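Long-range contact in integral membrane indolylacetylinositol arabinosyltransferase EmbB (Mycolicibacterium smegmatis MC2 155, PDB 7BVC), which probably transfers arabinose units to build the arabinan of cell-wall arabinogalactan, and is bound here to the drug ethambutol: residues 484-498 / 1070-1082. Numbering follows the deposited sequence.
Sequences TIATVLEATRIRTAI and SGLYSPGPLRIRP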
ATOM      1  N   THR B 484     -24.655  15.753  23.667  1.00 48.80           N
ATOM      2  CA  THR B 484     -25.985  15.164  23.711  1.00 48.80           C
ATOM      3  C   THR B 484     -25.992  13.976  22.759  1.00 48.80           C
ATOM      4  O   THR B 484     -25.219  13.928  21.799  1.00 48.80           O
ATOM      5  CB  THR B 484     -27.048  16.212  23.342  1.00 48.80           C
ATOM      6  OG1 THR B 484     -27.116  17.202  24.375  1.00 48.80           O
ATOM      7  CG2 THR B 484     -28.418  15.597  23.178  1.00 48.80           C
ATOM      8  N   ILE B 485     -26.864  13.002  23.039  1.00 47.98           N
ATOM      9  CA  ILE B 485     -26.892  11.779  22.239  1.00 47.98           C
ATOM     10  C   ILE B 485     -27.215  12.077  20.779  1.00 47.98           C
ATOM     11  O   ILE B 485     -26.705  11.405  19.874  1.00 47.98           O
ATOM     12  CB  ILE B 485     -27.881  10.763  22.852  1.00 47.98           C
ATOM     13  CG1 ILE B 485     -27.709   9.388  22.204  1.00 47.98           C
ATOM     14  CG2 ILE B 485     -29.316  11.246  22.729  1.00 47.98           C
ATOM     15  CD1 ILE B 485     -26.367   8.753  22.472  1.00 47.98           C
ATOM     16  N   ALA B 486     -28.035  13.099  20.518  1.00 47.77           N
ATOM     17  CA  ALA B 486     -28.372  13.443  19.141  1.00 47.77           C
ATOM     18  C   ALA B 486     -27.165  14.011  18.403  1.00 47.77           C
ATOM     19  O   ALA B 486     -26.871  13.612  17.270  1.00 47.77           O
ATOM     20  CB  ALA B 486     -29.534  14.434  19.118  1.00 47.77           C
ATOM     21  N   THR B 487     -26.451  14.947  19.033  1.00 46.36           N
ATOM     22  CA  THR B 487     -25.261  15.504  18.404  1.00 46.36           C
ATOM     23  C   THR B 487     -24.157  14.463  18.280  1.00 46.36           C
ATOM     24  O   THR B 487     -23.396  14.481  17.307  1.00 46.36           O
ATOM     25  CB  THR B 487     -24.763  16.713  19.193  1.00 46.36           C
ATOM     26  OG1 THR B 487     -24.144  16.270  20.405  1.00 46.36           O
ATOM     27  CG2 THR B 487     -25.918  17.635  19.533  1.00 46.36           C
ATOM     28  N   VAL B 488     -24.069  13.540  19.237  1.00 47.40           N
ATOM     29  CA  VAL B 488     -23.096  12.459  19.135  1.00 47.40           C
ATOM     30  C   VAL B 488     -23.418  11.567  17.944  1.00 47.40           C
ATOM     31  O   VAL B 488     -22.528  11.194  17.171  1.00 47.40           O
ATOM     32  CB  VAL B 488     -23.046  11.660  20.449  1.00 47.40           C
ATOM     33  CG1 VAL B 488     -22.417  10.298  20.221  1.00 47.40           C
ATOM     34  CG2 VAL B 488     -22.277  12.430  21.506  1.00 47.40           C
ATOM     35  N   LEU B 489     -24.696  11.221  17.767  1.00 48.32           N
ATOM     36  CA  LEU B 489     -25.090  10.413  16.616  1.00 48.32           C
ATOM     37  C   LEU B 489     -24.807  11.140  15.308  1.00 48.32           C
ATOM     38  O   LEU B 489     -24.334  10.531  14.343  1.00 48.32           O
ATOM     39  CB  LEU B 489     -26.569  10.045  16.716  1.00 48.32           C
ATOM     40  CG  LEU B 489     -26.933   8.954  17.723  1.00 48.32           C
ATOM     41  CD1 LEU B 489     -28.440   8.785  17.803  1.00 48.32           C
ATOM     42  CD2 LEU B 489     -26.265   7.644  17.356  1.00 48.32           C
ATOM     43  N   GLU B 490     -25.081  12.446  15.259  1.00 50.45           N
ATOM     44  CA  GLU B 490     -24.834  13.205  14.036  1.00 50.45           C
ATOM     45  C   GLU B 490     -23.348  13.253  13.701  1.00 50.45           C
ATOM     46  O   GLU B 490     -22.953  13.041  12.546  1.00 50.45           O
ATOM     47  CB  GLU B 490     -25.392  14.620  14.176  1.00 50.45           C
ATOM     48  CG  GLU B 490     -25.186  15.494  12.954  1.00 50.45           C
ATOM     49  CD  GLU B 490     -26.034  15.058  11.777  1.00 50.45           C
ATOM     50  OE1 GLU B 490     -25.570  15.193  10.626  1.00 50.45           O
ATOM     51  OE2 GLU B 490     -27.164  14.577  12.002  1.00 50.45           O
ATOM     52  N   ALA B 491     -22.506  13.527  14.698  1.00 48.49           N
ATOM     53  CA  ALA B 491     -21.073  13.605  14.447  1.00 48.49           C
ATOM     54  C   ALA B 491     -20.499  12.243  14.077  1.00 48.49           C
ATOM     55  O   ALA B 491     -19.592  12.151  13.242  1.00 48.49           O
ATOM     56  CB  ALA B 491     -20.364  14.185  15.665  1.00 48.49           C
ATOM     57  N   THR B 492     -21.014  11.171  14.684  1.00 48.49           N
ATOM     58  CA  THR B 492     -20.580   9.834  14.291  1.00 48.49           C
ATOM     59  C   THR B 492     -20.997   9.512  12.864  1.00 48.49           C
ATOM     60  O   THR B 492     -20.223   8.908  12.115  1.00 48.49           O
ATOM     61  CB  THR B 492     -21.143   8.790  15.252  1.00 48.49           C
ATOM     62  OG1 THR B 492     -20.777   9.127  16.594  1.00 48.49           O
ATOM     63  CG2 THR B 492     -20.596   7.414  14.919  1.00 48.49           C
ATOM     64  N   ARG B 493     -22.206   9.917  12.470  1.00 49.42           N
ATOM     65  CA  ARG B 493     -22.633   9.751  11.087  1.00 49.42           C
ATOM     66  C   ARG B 493     -21.688  10.472  10.136  1.00 49.42           C
ATOM     67  O   ARG B 493     -21.300   9.929   9.097  1.00 49.42           O
ATOM     68  CB  ARG B 493     -24.061  10.265  10.915  1.00 49.42           C
ATOM     69  CG  ARG B 493     -24.552  10.246   9.480  1.00 49.42           C
ATOM     70  CD  ARG B 493     -25.833  11.046   9.326  1.00 49.42           C
ATOM     71  NE  ARG B 493     -25.584  12.484   9.363  1.00 49.42           N
ATOM     72  CZ  ARG B 493     -25.392  13.237   8.285  1.00 49.42           C
ATOM     73  NH1 ARG B 493     -25.423  12.690   7.077  1.00 49.42           N
ATOM     74  NH2 ARG B 493     -25.173  14.537   8.413  1.00 49.42           N
ATOM     75  N   ILE B 494     -21.303  11.702  10.482  1.00 47.95           N
ATOM     76  CA  ILE B 494     -20.386  12.463   9.633  1.00 47.95           C
ATOM     77  C   ILE B 494     -19.044  11.748   9.518  1.00 47.95           C
ATOM     78  O   ILE B 494     -18.533  11.514   8.413  1.00 47.95           O
ATOM     79  CB  ILE B 494     -20.209  13.893  10.176  1.00 47.95           C
ATOM     80  CG1 ILE B 494     -21.535  14.645  10.152  1.00 47.95           C
ATOM     81  CG2 ILE B 494     -19.169  14.639   9.368  1.00 47.95           C
ATOM     82  CD1 ILE B 494     -21.432  16.050  10.680  1.00 47.95           C
ATOM     83  N   ARG B 495     -18.450  11.395  10.662  1.00 49.85           N
ATOM     84  CA  ARG B 495     -17.129  10.774  10.657  1.00 49.85           C
ATOM     85  C   ARG B 495     -17.134   9.430   9.941  1.00 49.85           C
ATOM     86  O   ARG B 495     -16.124   9.043   9.346  1.00 49.85           O
ATOM     87  CB  ARG B 495     -16.623  10.600  12.087  1.00 49.85           C
ATOM     88  CG  ARG B 495     -16.376  11.900  12.820  1.00 49.85           C
ATOM     89  CD  ARG B 495     -16.155  11.653  14.298  1.00 49.85           C
ATOM     90  NE  ARG B 495     -15.733  12.863  14.994  1.00 49.85           N
ATOM     91  CZ  ARG B 495     -14.481  13.109  15.365  1.00 49.85           C
ATOM     92  NH1 ARG B 495     -13.526  12.227  15.109  1.00 49.85           N
ATOM     93  NH2 ARG B 495     -14.186  14.239  15.993  1.00 49.85           N
ATOM     94  N   THR B 496     -18.253   8.706   9.988  1.00 51.42           N
ATOM     95  CA  THR B 496     -18.325   7.425   9.296  1.00 51.42           C
ATOM     96  C   THR B 496     -18.543   7.611   7.801  1.00 51.42           C
ATOM     97  O   THR B 496     -17.968   6.873   6.992  1.00 51.42           O
ATOM     98  CB  THR B 496     -19.440   6.569   9.897  1.00 51.42           C
ATOM     99  OG1 THR B 496     -19.266   6.487  11.315  1.00 51.42           O
ATOM    100  CG2 THR B 496     -19.411   5.170   9.310  1.00 51.42           C
ATOM    101  N   ALA B 497     -19.359   8.592   7.411  1.00 50.83           N
ATOM    102  CA  ALA B 497     -19.637   8.800   5.997  1.00 50.83           C
ATOM    103  C   ALA B 497     -18.454   9.418   5.267  1.00 50.83           C
ATOM    104  O   ALA B 497     -18.321   9.236   4.051  1.00 50.83           O
ATOM    105  CB  ALA B 497     -20.876   9.678   5.832  1.00 50.83           C
ATOM    106  N   ILE B 498     -17.588  10.146   5.970  1.00 50.19           N
ATOM    107  CA  ILE B 498     -16.475  10.860   5.345  1.00 50.19           C
ATOM    108  C   ILE B 498     -15.130  10.242   5.716  1.00 50.19           C
ATOM    109  O   ILE B 498     -14.395   9.767   4.849  1.00 50.19           O
ATOM    110  CB  ILE B 498     -16.509  12.363   5.695  1.00 50.19           C
ATOM    111  CG1 ILE B 498     -17.595  13.076   4.902  1.00 50.19           C
ATOM    112  CG2 ILE B 498     -15.170  13.005   5.404  1.00 50.19           C
ATOM    113  CD1 ILE B 498     -17.646  14.548   5.178  1.00 50.19           C
ATOM    114  N   SER B1070     -34.489  19.104  24.104  1.00 52.95           N
ATOM    115  CA  SER B1070     -34.884  18.032  25.008  1.00 52.95           C
ATOM    116  C   SER B1070     -34.034  16.778  24.828  1.00 52.95           C
ATOM    117  O   SER B1070     -34.530  15.661  25.008  1.00 52.95           O
ATOM    118  CB  SER B1070     -36.359  17.681  24.826  1.00 52.95           C
ATOM    119  OG  SER B1070     -36.635  16.387  25.329  1.00 52.95           O
ATOM    120  N   GLY B1071     -32.762  16.935  24.470  1.00 49.84           N
ATOM    121  CA  GLY B1071     -31.838  15.820  24.412  1.00 49.84           C
ATOM    122  C   GLY B1071     -32.059  14.827  23.294  1.00 49.84           C
ATOM    123  O   GLY B1071     -31.181  13.991  23.053  1.00 49.84           O
ATOM    124  N   LEU B1072     -33.200  14.870  22.610  1.00 53.40           N
ATOM    125  CA  LEU B1072     -33.438  14.045  21.436  1.00 53.40           C
ATOM    126  C   LEU B1072     -33.780  14.868  20.209  1.00 53.40           C
ATOM    127  O   LEU B1072     -33.985  14.297  19.132  1.00 53.40           O
ATOM    128  CB  LEU B1072     -34.564  13.039  21.704  1.00 53.40           C
ATOM    129  CG  LEU B1072     -34.213  11.872  22.621  1.00 53.40           C
ATOM    130  CD1 LEU B1072     -35.424  11.428  23.418  1.00 53.40           C
ATOM    131  CD2 LEU B1072     -33.652  10.717  21.811  1.00 53.40           C
ATOM    132  N   TYR B1073     -33.850  16.189  20.340  1.00 57.04           N
ATOM    133  CA  TYR B1073     -34.219  17.043  19.225  1.00 57.04           C
ATOM    134  C   TYR B1073     -33.105  17.080  18.187  1.00 57.04           C
ATOM    135  O   TYR B1073     -31.919  17.101  18.522  1.00 57.04           O
ATOM    136  CB  TYR B1073     -34.524  18.452  19.733  1.00 57.04           C
ATOM    137  CG  TYR B1073     -34.798  19.465  18.650  1.00 57.04           C
ATOM    138  CD1 TYR B1073     -36.078  19.633  18.143  1.00 57.04           C
ATOM    139  CD2 TYR B1073     -33.785  20.269  18.151  1.00 57.04           C
ATOM    140  CE1 TYR B1073     -36.338  20.563  17.158  1.00 57.04           C
ATOM    141  CE2 TYR B1073     -34.035  21.201  17.166  1.00 57.04           C
ATOM    142  CZ  TYR B1073     -35.311  21.345  16.675  1.00 57.04           C
ATOM    143  OH  TYR B1073     -35.562  22.274  15.693  1.00 57.04           O
ATOM    144  N   SER B1074     -33.497  17.085  16.917  1.00 58.56           N
ATOM    145  CA  SER B1074     -32.544  17.178  15.820  1.00 58.56           C
ATOM    146  C   SER B1074     -33.162  17.968  14.673  1.00 58.56           C
ATOM    147  O   SER B1074     -34.173  17.545  14.101  1.00 58.56           O
ATOM    148  CB  SER B1074     -32.119  15.789  15.347  1.00 58.56           C
ATOM    149  OG  SER B1074     -31.204  15.877  14.270  1.00 58.56           O
ATOM    150  N   PRO B1075     -32.588  19.117  14.306  1.00 58.11           N
ATOM    151  CA  PRO B1075     -33.193  19.945  13.256  1.00 58.11           C
ATOM    152  C   PRO B1075     -33.068  19.372  11.856  1.00 58.11           C
ATOM    153  O   PRO B1075     -33.659  19.933  10.924  1.00 58.11           O
ATOM    154  CB  PRO B1075     -32.421  21.265  13.372  1.00 58.11           C
ATOM    155  CG  PRO B1075     -31.098  20.867  13.920  1.00 58.11           C
ATOM    156  CD  PRO B1075     -31.371  19.730  14.864  1.00 58.11           C
ATOM    157  N   GLY B1076     -32.331  18.281  11.677  1.00 58.21           N
ATOM    158  CA  GLY B1076     -32.116  17.714  10.369  1.00 58.21           C
ATOM    159  C   GLY B1076     -30.650  17.442  10.110  1.00 58.21           C
ATOM    160  O   GLY B1076     -29.768  17.916  10.835  1.00 58.21           O
ATOM    161  N   PRO B1077     -30.359  16.670   9.069  1.00 56.69           N
ATOM    162  CA  PRO B1077     -28.967  16.318   8.774  1.00 56.69           C
ATOM    163  C   PRO B1077     -28.182  17.522   8.274  1.00 56.69           C
ATOM    164  O   PRO B1077     -28.730  18.560   7.902  1.00 56.69           O
ATOM    165  CB  PRO B1077     -29.096  15.246   7.691  1.00 56.69           C
ATOM    166  CG  PRO B1077     -30.390  15.558   7.022  1.00 56.69           C
ATOM    167  CD  PRO B1077     -31.296  16.079   8.100  1.00 56.69           C
ATOM    168  N   LEU B1078     -26.863  17.362   8.274  1.00 55.17           N
ATOM    169  CA  LEU B1078     -25.958  18.364   7.738  1.00 55.17           C
ATOM    170  C   LEU B1078     -25.703  18.110   6.256  1.00 55.17           C
ATOM    171  O   LEU B1078     -25.913  17.009   5.744  1.00 55.17           O
ATOM    172  CB  LEU B1078     -24.635  18.361   8.505  1.00 55.17           C
ATOM    173  CG  LEU B1078     -24.505  19.355   9.658  1.00 55.17           C
ATOM    174  CD1 LEU B1078     -23.132  19.261  10.295  1.00 55.17           C
ATOM    175  CD2 LEU B1078     -24.754  20.759   9.154  1.00 55.17           C
ATOM    176  N   ARG B1079     -25.241  19.150   5.568  1.00 55.93           N
ATOM    177  CA  ARG B1079     -24.902  19.057   4.153  1.00 55.93           C
ATOM    178  C   ARG B1079     -23.475  18.531   4.044  1.00 55.93           C
ATOM    179  O   ARG B1079     -22.522  19.222   4.417  1.00 55.93           O
ATOM    180  CB  ARG B1079     -25.052  20.413   3.471  1.00 55.93           C
ATOM    181  CG  ARG B1079     -25.328  20.331   1.982  1.00 55.93           C
ATOM    182  CD  ARG B1079     -24.040  20.339   1.189  1.00 55.93           C
ATOM    183  NE  ARG B1079     -24.261  20.055  -0.224  1.00 55.93           N
ATOM    184  CZ  ARG B1079     -23.298  19.722  -1.074  1.00 55.93           C
ATOM    185  NH1 ARG B1079     -23.588  19.477  -2.343  1.00 55.93           N
ATOM    186  NH2 ARG B1079     -22.045  19.629  -0.653  1.00 55.93           N
ATOM    187  N   ILE B1080     -23.330  17.311   3.535  1.00 55.89           N
ATOM    188  CA  ILE B1080     -22.048  16.611   3.506  1.00 55.89           C
ATOM    189  C   ILE B1080     -21.561  16.403   2.074  1.00 55.89           C
ATOM    190  O   ILE B1080     -20.487  16.876   1.702  1.00 55.89           O
ATOM    191  CB  ILE B1080     -22.135  15.269   4.268  1.00 55.89           C
ATOM    192  CG1 ILE B1080     -22.129  15.512   5.775  1.00 55.89           C
ATOM    193  CG2 ILE B1080     -20.987  14.358   3.890  1.00 55.89           C
ATOM    194  CD1 ILE B1080     -22.097  14.241   6.579  1.00 55.89           C
ATOM    195  N   ARG B1081     -22.336  15.699   1.262  1.00 60.55           N
ATOM    196  CA  ARG B1081     -21.955  15.328  -0.090  1.00 60.55           C
ATOM    197  C   ARG B1081     -23.109  15.603  -1.040  1.00 60.55           C
ATOM    198  O   ARG B1081     -24.269  15.660  -0.619  1.00 60.55           O
ATOM    199  CB  ARG B1081     -21.565  13.846  -0.160  1.00 60.55           C
ATOM    200  CG  ARG B1081     -20.213  13.528   0.447  1.00 60.55           C
ATOM    201  CD  ARG B1081     -19.890  12.053   0.311  1.00 60.55           C
ATOM    202  NE  ARG B1081     -21.035  11.218   0.664  1.00 60.55           N
ATOM    203  CZ  ARG B1081     -21.022  10.297   1.621  1.00 60.55           C
ATOM    204  NH1 ARG B1081     -19.920  10.085   2.325  1.00 60.55           N
ATOM    205  NH2 ARG B1081     -22.112   9.585   1.871  1.00 60.55           N
ATOM    206  N   PRO B1082     -22.823  15.780  -2.339  1.00 60.11           N
ATOM    207  CA  PRO B1082     -23.890  15.991  -3.321  1.00 60.11           C
ATOM    208  C   PRO B1082     -24.640  14.706  -3.661  1.00 60.11           C
ATOM    209  O   PRO B1082     -24.241  13.639  -3.193  1.00 60.11           O
ATOM    210  CB  PRO B1082     -23.139  16.519  -4.541  1.00 60.11           C
ATOM    211  CG  PRO B1082     -21.784  15.921  -4.422  1.00 60.11           C
ATOM    212  CD  PRO B1082     -21.487  15.884  -2.952  1.00 60.11           C
TER
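Ile1080 reaches helix 485-497 and packs against Ile494 and Ile498. Here an irregular C-terminal tail, part of the EmbC C-terminal domain family region, runs along one face of a helix from the GT-C glycosyltransferase region. The tail follows strand 1063-1068 and travels in the same direction as the helix. The two branches of Ile1080 divide the work. CG1 is anti to the carbonyl carbon (chi1 -76°), which directs CD1 against Ile494: Ile1080 CD1 is 3.6 Å from Ile494 CG1. On the other branch, Ile1080 CG2 is 3.6 Å from Ile498 CD1. Leu1078 adds a further apolar touch: its CD1 is 3.7 Å from CD1 of Ile494, and the two side chains cross at a slant.

Glu490 and Arg493, one turn apart, form a salt bridge on the tail side of the helix. Its exact length is doubtful at this resolution. The Arg493 chain bends at chi3 (75°), which turns the guanidinium back to Glu490 OE1. That oxygen also takes a weak hydrogen bond from Leu1078 N, at 3.5 Å. CB of Pro1077 lies over one face of the guanidinium, offset toward its rim. CB of Leu1078 sits at its edge, in the plane. Arg493 and Ile1080 slide past each other in opposite directions, and Ile1080 CD1 comes to 3.6 Å from Arg493 NH2. Arg213 NH2 hydrogen-bonds to Gly1076 O, and Arg213 makes a long, weak ion pair with Glu490.

At the start of the helix the contact is mostly with tail backbone. CG2 of Thr484 and CG2 of Ile485 both face Gly1071 O, and CB of Ala486 is 3.6 Å from Tyr1073 O. At the far end the Ile498 side chain is about 12 Å from the bound ethambutol. There Ala497 O lies close to Arg1081 NH1, at the edge of the guanidinium and near its plane, in a weak hydrogen bond of doubtful detail.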